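PDB 3AJX: 3-hexulose-6-phosphate synthase from Mycobacterium gastri, which is a TIM-barrel enzyme of the HUMPS family and carries a magnesium ion in this model. Local coordinates for residues L31-I36 against F57-T62; V43-K48 against F74-D79. The protein carries 1 engineered substitution. All coordinates share one frame; numbering follows the deposited sequence.

Both interactions belong to one sector of an eight-stranded parallel barrel, and their centres lie about 11 Å apart. Interaction 1 sits nearer the chain's centre, about 9 Å from it, and joins the end of strand 28-31 and the start of helix 33-39 to strand 55-62. Interaction 2 lies farther out, about 15 Å from that centre, where helix 42-50 meets the turn after helix 66-75. The segments alternate along the chain: 31-36, 43-48, 57-62, 74-79. The two contacts touch through Ala58, whose CB packs on Ile44 and Ala78, and through Leu31 on Val47. The inner contact holds the magnesium ligand Asp59; the outer one joins helix 42-50 to the turn that leads from helix 66-75 into strand 80-84.

Interaction 1 (L31-I36 against F57-T62); sequences LGTPLI and FADMKT. With MG (magnesium ion), chain F.
The hydroxyl of Thr33 lies between the backbone of Asp59 and the ammonium group of Lys61. Thr33 OG1 is anti to its own carbonyl carbon (chi1 -52°) and donates to Asp59 O at 2.7 Å, approaching from above the carbonyl plane. Thr33 OG1 also accepts from Lys61 NZ at 2.9 Å. The lysine chain crosses Thr33 at about a right angle. It runs extended to CE and bends at its last torsion (chi4 63°), which also sets Lys61 NZ 2.8 Å from Asp59 OD2 in a salt bridge. Asp59 CG is anti to its backbone N, and Asp59 OD2 binds magnesium at 2.1 Å. Water 1 accepts from Thr33 N and lies close enough to Asp59 OD2 to donate to it. The other oxygen, OD1, is held by Thr82, so both carboxylate oxygens are engaged. The nearby ammonium and metal would probably keep this carboxylate ionised. The site lies at the C-terminal ends of the strands of a TIM barrel, and Glu30 of strand 28-31 also belongs to it. Strands 28-31 and 55-62 pair in parallel. Leu31 N donates to Phe57 O, nearly along the C=O axis, and Asp59 N donates to Leu31 O at 3.1 Å. Gly32 holds the N-cap position of helix 33-39, and its O accepts the first helical bond, from Ile36 N. On the side of Ala58, Ile36 CD1 reaches Ala58 CB at 4.1 Å. Ile36 crosses Met60 at about a right angle, with CD1 and CG2 both against SD. Met60 O accepts a hydrogen bond from Lys37 of the second subunit, whose Glu69 packs on Thr33.

Interaction 2 (V43-K48 against F74-D79); sequences VITAVK and FKAGAD
Lys48 points from helix 42-50 toward the turn 76-79, and its chain passes over Gly77 before it reaches Asp79. Lys48 CB lies 3.9 Å from Gly77 O. Lys48 CG, anti to the backbone N (chi1 -177°), comes closest to Gly77 O at 3.5 Å. The chain bends at chi2 (62°) and then runs straight, so CD still lies beside Gly77 O while CE approaches Asp79 OD1. Lys48 NZ ends in a salt bridge, 2.8 Å from Asp79 OD1, on the syn lone pair of that oxygen. NZ also donates to the carbonyls of Pro52 and Lys54, and Asp79 OD1 accepts from Val56 N. Gly77 closes helix 66-75 in a Schellman motif with positive phi (119°), at the helix-to-strand turn of a beta-alpha unit in the TIM barrel. Gly77 has no side chain, and its carbonyl lies directly against the Lys48 chain. One turn back, Thr45 OG1 donates to Ala76 O at 2.7 Å, in the carbonyl plane and on a lone pair. From the residue before, Ile44 CG2 touches Ala78 N at 3.5 Å and packs on Ala78 CB. Ile44 and Ala78 both also rest on Ala58 of strand 55-62.

Interaction 1 (L31-I36 against F57-T62)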
ATOM      1  N   LEU A  31      -7.934   0.423  11.292  1.00  9.62           N
ATOM      2  CA  LEU A  31      -7.158  -0.809  11.204  1.00 10.98           C
ATOM      3  C   LEU A  31      -5.984  -0.380  10.328  1.00 10.20           C
ATOM      4  O   LEU A  31      -6.156  -0.086   9.142  1.00  9.57           O
ATOM      5  CB  LEU A  31      -7.952  -1.927  10.517  1.00 13.43           C
ATOM      6  CG  LEU A  31      -9.207  -2.486  11.202  1.00 16.70           C
ATOM      7  CD1 LEU A  31      -8.874  -2.873  12.637  1.00 17.83           C
ATOM      8  CD2 LEU A  31     -10.313  -1.455  11.181  1.00 19.27           C
ATOM      9  N   GLY A  32      -4.800  -0.326  10.924  1.00 10.13           N
ATOM     10  CA  GLY A  32      -3.619   0.112  10.204  1.00  9.69           C
ATOM     11  C   GLY A  32      -3.213  -0.717   9.005  1.00 10.15           C
ATOM     12  O   GLY A  32      -3.608  -1.872   8.858  1.00  9.86           O
ATOM     13  N   THR A  33      -2.402  -0.112   8.146  1.00 10.38           N
ATOM     14  CA  THR A  33      -1.932  -0.782   6.946  1.00 10.35           C
ATOM     15  C   THR A  33      -1.172  -2.073   7.263  1.00 11.44           C
ATOM     16  O   THR A  33      -1.413  -3.105   6.642  1.00 11.74           O
ATOM     17  CB  THR A  33      -1.052   0.165   6.114  1.00 11.33           C
ATOM     18  OG1 THR A  33      -1.755   1.399   5.909  1.00 10.53           O
ATOM     19  CG2 THR A  33      -0.738  -0.453   4.764  1.00 11.30           C
ATOM     20  N   PRO A  34      -0.242  -2.039   8.237  1.00 12.20           N
ATOM     21  CA  PRO A  34       0.486  -3.276   8.546  1.00 13.18           C
ATOM     22  C   PRO A  34      -0.439  -4.368   9.090  1.00 10.65           C
ATOM     23  O   PRO A  34      -0.216  -5.554   8.859  1.00 12.25           O
ATOM     24  CB  PRO A  34       1.530  -2.819   9.566  1.00 14.72           C
ATOM     25  CG  PRO A  34       0.859  -1.664  10.245  1.00 16.83           C
ATOM     26  CD  PRO A  34       0.215  -0.930   9.093  1.00 13.98           C
ATOM     27  N   LEU A  35      -1.481  -3.959   9.808  1.00 11.29           N
ATOM     28  CA  LEU A  35      -2.443  -4.903  10.375  1.00 10.32           C
ATOM     29  C   LEU A  35      -3.228  -5.612   9.274  1.00 11.51           C
ATOM     30  O   LEU A  35      -3.450  -6.826   9.326  1.00 10.94           O
ATOM     31  CB  LEU A  35      -3.413  -4.170  11.304  1.00  9.99           C
ATOM     32  CG  LEU A  35      -4.514  -5.006  11.965  1.00  8.17           C
ATOM     33  CD1 LEU A  35      -3.887  -6.138  12.771  1.00  9.44           C
ATOM     34  CD2 LEU A  35      -5.363  -4.123  12.875  1.00  9.20           C
ATOM     35  N   ILE A  36      -3.657  -4.847   8.278  1.00 10.32           N
ATOM     36  CA  ILE A  36      -4.401  -5.414   7.164  1.00  9.47           C
ATOM     37  C   ILE A  36      -3.501  -6.340   6.346  1.00  9.30           C
ATOM     38  O   ILE A  36      -3.920  -7.417   5.940  1.00  9.11           O
ATOM     39  CB  ILE A  36      -4.973  -4.300   6.265  1.00  9.49           C
ATOM     40  CG1 ILE A  36      -6.057  -3.534   7.039  1.00  9.39           C
ATOM     41  CG2 ILE A  36      -5.538  -4.897   4.972  1.00  9.91           C
ATOM     42  CD1 ILE A  36      -6.596  -2.323   6.318  1.00 10.59           C
ATOM     43  N   PHE A  57     -12.413   2.355   9.939  1.00  8.73           N
ATOM     44  CA  PHE A  57     -11.514   2.932   8.943  1.00  8.09           C
ATOM     45  C   PHE A  57     -10.466   1.892   8.518  1.00  8.00           C
ATOM     46  O   PHE A  57      -9.667   1.445   9.337  1.00  8.16           O
ATOM     47  CB  PHE A  57     -10.867   4.146   9.627  1.00  8.34           C
ATOM     48  CG  PHE A  57      -9.941   4.956   8.771  1.00  8.99           C
ATOM     49  CD1 PHE A  57     -10.291   6.252   8.397  1.00  8.88           C
ATOM     50  CD2 PHE A  57      -8.660   4.499   8.479  1.00  8.64           C
ATOM     51  CE1 PHE A  57      -9.377   7.088   7.760  1.00  8.47           C
ATOM     52  CE2 PHE A  57      -7.740   5.326   7.843  1.00  9.00           C
ATOM     53  CZ  PHE A  57      -8.102   6.628   7.486  1.00  9.45           C
ATOM     54  N   ALA A  58     -10.485   1.493   7.247  1.00  8.13           N
ATOM     55  CA  ALA A  58      -9.516   0.515   6.740  1.00  6.96           C
ATOM     56  C   ALA A  58      -8.412   1.269   6.004  1.00  6.96           C
ATOM     57  O   ALA A  58      -8.652   1.833   4.934  1.00  6.44           O
ATOM     58  CB  ALA A  58     -10.206  -0.481   5.799  1.00  6.87           C
ATOM     59  N   ASP A  59      -7.215   1.284   6.587  1.00  7.30           N
ATOM     60  CA  ASP A  59      -6.079   1.997   6.004  1.00  7.67           C
ATOM     61  C   ASP A  59      -5.406   1.177   4.908  1.00  7.72           C
ATOM     62  O   ASP A  59      -4.271   0.710   5.058  1.00  7.38           O
ATOM     63  CB  ASP A  59      -5.059   2.337   7.097  1.00  9.71           C
ATOM     64  CG  ASP A  59      -4.204   3.541   6.745  1.00 11.48           C
ATOM     65  OD1 ASP A  59      -4.258   3.999   5.586  1.00  9.46           O
ATOM     66  OD2 ASP A  59      -3.474   4.030   7.633  1.00 13.01           O
ATOM     67  N   MET A  60      -6.115   1.014   3.796  1.00  6.47           N
ATOM     68  CA  MET A  60      -5.617   0.247   2.659  1.00  6.74           C
ATOM     69  C   MET A  60      -4.431   0.910   1.964  1.00  6.81           C
ATOM     70  O   MET A  60      -3.541   0.227   1.458  1.00  8.02           O
ATOM     71  CB  MET A  60      -6.743   0.056   1.636  1.00  7.91           C
ATOM     72  CG  MET A  60      -7.954  -0.709   2.138  1.00  6.50           C
ATOM     73  SD  MET A  60      -7.626  -2.472   2.369  1.00  9.56           S
ATOM     74  CE  MET A  60      -7.866  -3.107   0.693  1.00  9.35           C
ATOM     75  N   LYS A  61      -4.421   2.243   1.958  1.00  7.05           N
ATOM     76  CA  LYS A  61      -3.375   3.011   1.283  1.00  7.76           C
ATOM     77  C   LYS A  61      -3.257   2.514  -0.155  1.00  7.69           C
ATOM     78  O   LYS A  61      -2.162   2.286  -0.671  1.00  7.95           O
ATOM     79  CB  LYS A  61      -2.026   2.887   2.004  1.00  8.61           C
ATOM     80  CG  LYS A  61      -1.902   3.779   3.234  1.00  9.16           C
ATOM     81  CD  LYS A  61      -0.473   3.804   3.758  1.00  8.92           C
ATOM     82  CE  LYS A  61      -0.332   4.716   4.967  1.00 11.69           C
ATOM     83  NZ  LYS A  61      -1.155   4.248   6.118  1.00 17.20           N
ATOM     84  N   THR A  62      -4.410   2.357  -0.794  1.00  6.78           N
ATOM     85  CA  THR A  62      -4.473   1.887  -2.171  1.00  5.94           C
ATOM     86  C   THR A  62      -3.659   2.740  -3.140  1.00  6.09           C
ATOM     87  O   THR A  62      -3.725   3.969  -3.114  1.00  6.37           O
ATOM     88  CB  THR A  62      -5.926   1.841  -2.637  1.00  7.21           C
ATOM     89  OG1 THR A  62      -6.657   0.962  -1.774  1.00  7.61           O
ATOM     90  CG2 THR A  62      -6.019   1.343  -4.076  1.00  8.47           C
TER
HETATM   91 MG    MG F9100      -3.061   5.597   8.958  1.00 34.73          MG
HETATM   92  O   HOH W   1      -1.710   2.566   9.388  1.00 16.22           O
HETATM   93  O   HOH W   2      -1.368   6.257   8.056  1.00 35.86           O
HETATM   94  O   HOH W   3      -3.657   6.625  10.019  1.00 24.13           O
HETATM   95  O   HOH W   4      -3.946   6.667   7.317  1.00 29.58           O

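Interaction 2 (V43-K48 against F74-D79)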
ATOM      1  N   VAL A  43      -9.678  -8.934   9.540  1.00 11.10           N
ATOM      2  CA  VAL A  43      -9.524  -8.124  10.744  1.00 10.25           C
ATOM      3  C   VAL A  43     -10.544  -6.982  10.732  1.00 10.21           C
ATOM      4  O   VAL A  43     -11.040  -6.567  11.781  1.00  9.98           O
ATOM      5  CB  VAL A  43      -8.081  -7.564  10.893  1.00 10.51           C
ATOM      6  CG1 VAL A  43      -7.753  -6.612   9.757  1.00 11.92           C
ATOM      7  CG2 VAL A  43      -7.932  -6.874  12.245  1.00 11.52           C
ATOM      8  N   ILE A  44     -10.861  -6.484   9.539  1.00 10.27           N
ATOM      9  CA  ILE A  44     -11.840  -5.413   9.382  1.00  9.59           C
ATOM     10  C   ILE A  44     -13.212  -5.930   9.801  1.00 10.61           C
ATOM     11  O   ILE A  44     -13.941  -5.280  10.551  1.00 12.28           O
ATOM     12  CB  ILE A  44     -11.943  -4.951   7.907  1.00  8.64           C
ATOM     13  CG1 ILE A  44     -10.626  -4.319   7.462  1.00 10.63           C
ATOM     14  CG2 ILE A  44     -13.096  -3.956   7.743  1.00 10.14           C
ATOM     15  CD1 ILE A  44     -10.577  -4.038   5.970  1.00 10.00           C
ATOM     16  N   THR A  45     -13.554  -7.111   9.303  1.00 11.57           N
ATOM     17  CA  THR A  45     -14.839  -7.724   9.598  1.00 11.19           C
ATOM     18  C   THR A  45     -15.008  -8.004  11.083  1.00 11.92           C
ATOM     19  O   THR A  45     -16.073  -7.763  11.650  1.00 12.31           O
ATOM     20  CB  THR A  45     -14.996  -9.034   8.816  1.00 11.15           C
ATOM     21  OG1 THR A  45     -14.739  -8.785   7.428  1.00 12.24           O
ATOM     22  CG2 THR A  45     -16.407  -9.584   8.974  1.00 11.95           C
ATOM     23  N   ALA A  46     -13.948  -8.501  11.710  1.00 11.48           N
ATOM     24  CA  ALA A  46     -13.986  -8.819  13.134  1.00 12.90           C
ATOM     25  C   ALA A  46     -14.198  -7.581  13.999  1.00 13.45           C
ATOM     26  O   ALA A  46     -14.992  -7.599  14.940  1.00 14.00           O
ATOM     27  CB  ALA A  46     -12.697  -9.523  13.539  1.00 14.33           C
ATOM     28  N   VAL A  47     -13.488  -6.505  13.680  1.00 12.15           N
ATOM     29  CA  VAL A  47     -13.608  -5.275  14.448  1.00 13.17           C
ATOM     30  C   VAL A  47     -14.975  -4.620  14.274  1.00 13.23           C
ATOM     31  O   VAL A  47     -15.554  -4.121  15.241  1.00 13.99           O
ATOM     32  CB  VAL A  47     -12.504  -4.268  14.062  1.00 13.48           C
ATOM     33  CG1 VAL A  47     -12.731  -2.939  14.773  1.00 15.06           C
ATOM     34  CG2 VAL A  47     -11.145  -4.836  14.437  1.00 15.98           C
ATOM     35  N   LYS A  48     -15.497  -4.624  13.050  1.00 12.53           N
ATOM     36  CA  LYS A  48     -16.804  -4.019  12.801  1.00 13.00           C
ATOM     37  C   LYS A  48     -17.883  -4.814  13.532  1.00 15.25           C
ATOM     38  O   LYS A  48     -18.838  -4.243  14.058  1.00 15.20           O
ATOM     39  CB  LYS A  48     -17.109  -3.983  11.299  1.00 12.78           C
ATOM     40  CG  LYS A  48     -18.428  -3.287  10.941  1.00 11.85           C
ATOM     41  CD  LYS A  48     -18.422  -1.816  11.352  1.00 12.35           C
ATOM     42  CE  LYS A  48     -19.725  -1.120  10.985  1.00 11.07           C
ATOM     43  NZ  LYS A  48     -19.705   0.327  11.351  1.00 11.65           N
ATOM     44  N   PHE A  74     -14.837  -2.294   1.714  1.00  7.89           N
ATOM     45  CA  PHE A  74     -16.185  -1.881   2.100  1.00  9.62           C
ATOM     46  C   PHE A  74     -17.047  -3.109   2.371  1.00 10.26           C
ATOM     47  O   PHE A  74     -17.780  -3.160   3.361  1.00 10.06           O
ATOM     48  CB  PHE A  74     -16.832  -1.043   0.988  1.00  9.18           C
ATOM     49  CG  PHE A  74     -16.300   0.363   0.888  1.00  9.13           C
ATOM     50  CD1 PHE A  74     -16.116   0.956  -0.357  1.00  8.83           C
ATOM     51  CD2 PHE A  74     -16.009   1.100   2.031  1.00  8.92           C
ATOM     52  CE1 PHE A  74     -15.649   2.262  -0.464  1.00 10.11           C
ATOM     53  CE2 PHE A  74     -15.542   2.414   1.934  1.00  8.92           C
ATOM     54  CZ  PHE A  74     -15.363   2.994   0.683  1.00  9.67           C
ATOM     55  N   LYS A  75     -16.955  -4.098   1.489  1.00 10.36           N
ATOM     56  CA  LYS A  75     -17.737  -5.316   1.640  1.00 10.19           C
ATOM     57  C   LYS A  75     -17.334  -6.090   2.888  1.00 10.06           C
ATOM     58  O   LYS A  75     -18.144  -6.823   3.460  1.00 11.18           O
ATOM     59  CB  LYS A  75     -17.589  -6.194   0.395  1.00 11.47           C
ATOM     60  CG  LYS A  75     -18.359  -5.647  -0.801  1.00 13.59           C
ATOM     61  CD  LYS A  75     -18.293  -6.561  -2.013  1.00 12.73           C
ATOM     62  CE  LYS A  75     -19.249  -6.068  -3.096  1.00 17.69           C
ATOM     63  NZ  LYS A  75     -19.366  -7.026  -4.231  1.00 17.30           N
ATOM     64  N   ALA A  76     -16.087  -5.910   3.314  1.00  9.95           N
ATOM     65  CA  ALA A  76     -15.580  -6.586   4.502  1.00  9.34           C
ATOM     66  C   ALA A  76     -16.028  -5.881   5.782  1.00 10.29           C
ATOM     67  O   ALA A  76     -15.761  -6.361   6.884  1.00 11.65           O
ATOM     68  CB  ALA A  76     -14.056  -6.665   4.453  1.00  8.62           C
ATOM     69  N   GLY A  77     -16.694  -4.735   5.639  1.00  9.39           N
ATOM     70  CA  GLY A  77     -17.183  -4.022   6.808  1.00 10.52           C
ATOM     71  C   GLY A  77     -16.648  -2.624   7.051  1.00 10.94           C
ATOM     72  O   GLY A  77     -17.078  -1.950   7.989  1.00 10.12           O
ATOM     73  N   ALA A  78     -15.712  -2.175   6.225  1.00  9.46           N
ATOM     74  CA  ALA A  78     -15.163  -0.840   6.402  1.00 10.63           C
ATOM     75  C   ALA A  78     -16.191   0.222   6.033  1.00  8.13           C
ATOM     76  O   ALA A  78     -17.000   0.030   5.125  1.00  9.47           O
ATOM     77  CB  ALA A  78     -13.912  -0.667   5.547  1.00 10.08           C
ATOM     78  N   ASP A  79     -16.157   1.338   6.755  1.00  7.92           N
ATOM     79  CA  ASP A  79     -17.050   2.459   6.494  1.00  8.14           C
ATOM     80  C   ASP A  79     -16.264   3.500   5.712  1.00  7.94           C
ATOM     81  O   ASP A  79     -16.828   4.284   4.953  1.00  9.38           O
ATOM     82  CB  ASP A  79     -17.539   3.066   7.807  1.00  9.88           C
ATOM     83  CG  ASP A  79     -18.396   2.105   8.603  1.00 10.73           C
ATOM     84  OD1 ASP A  79     -17.984   1.730   9.723  1.00 10.51           O
ATOM     85  OD2 ASP A  79     -19.475   1.726   8.095  1.00 12.35           O
TER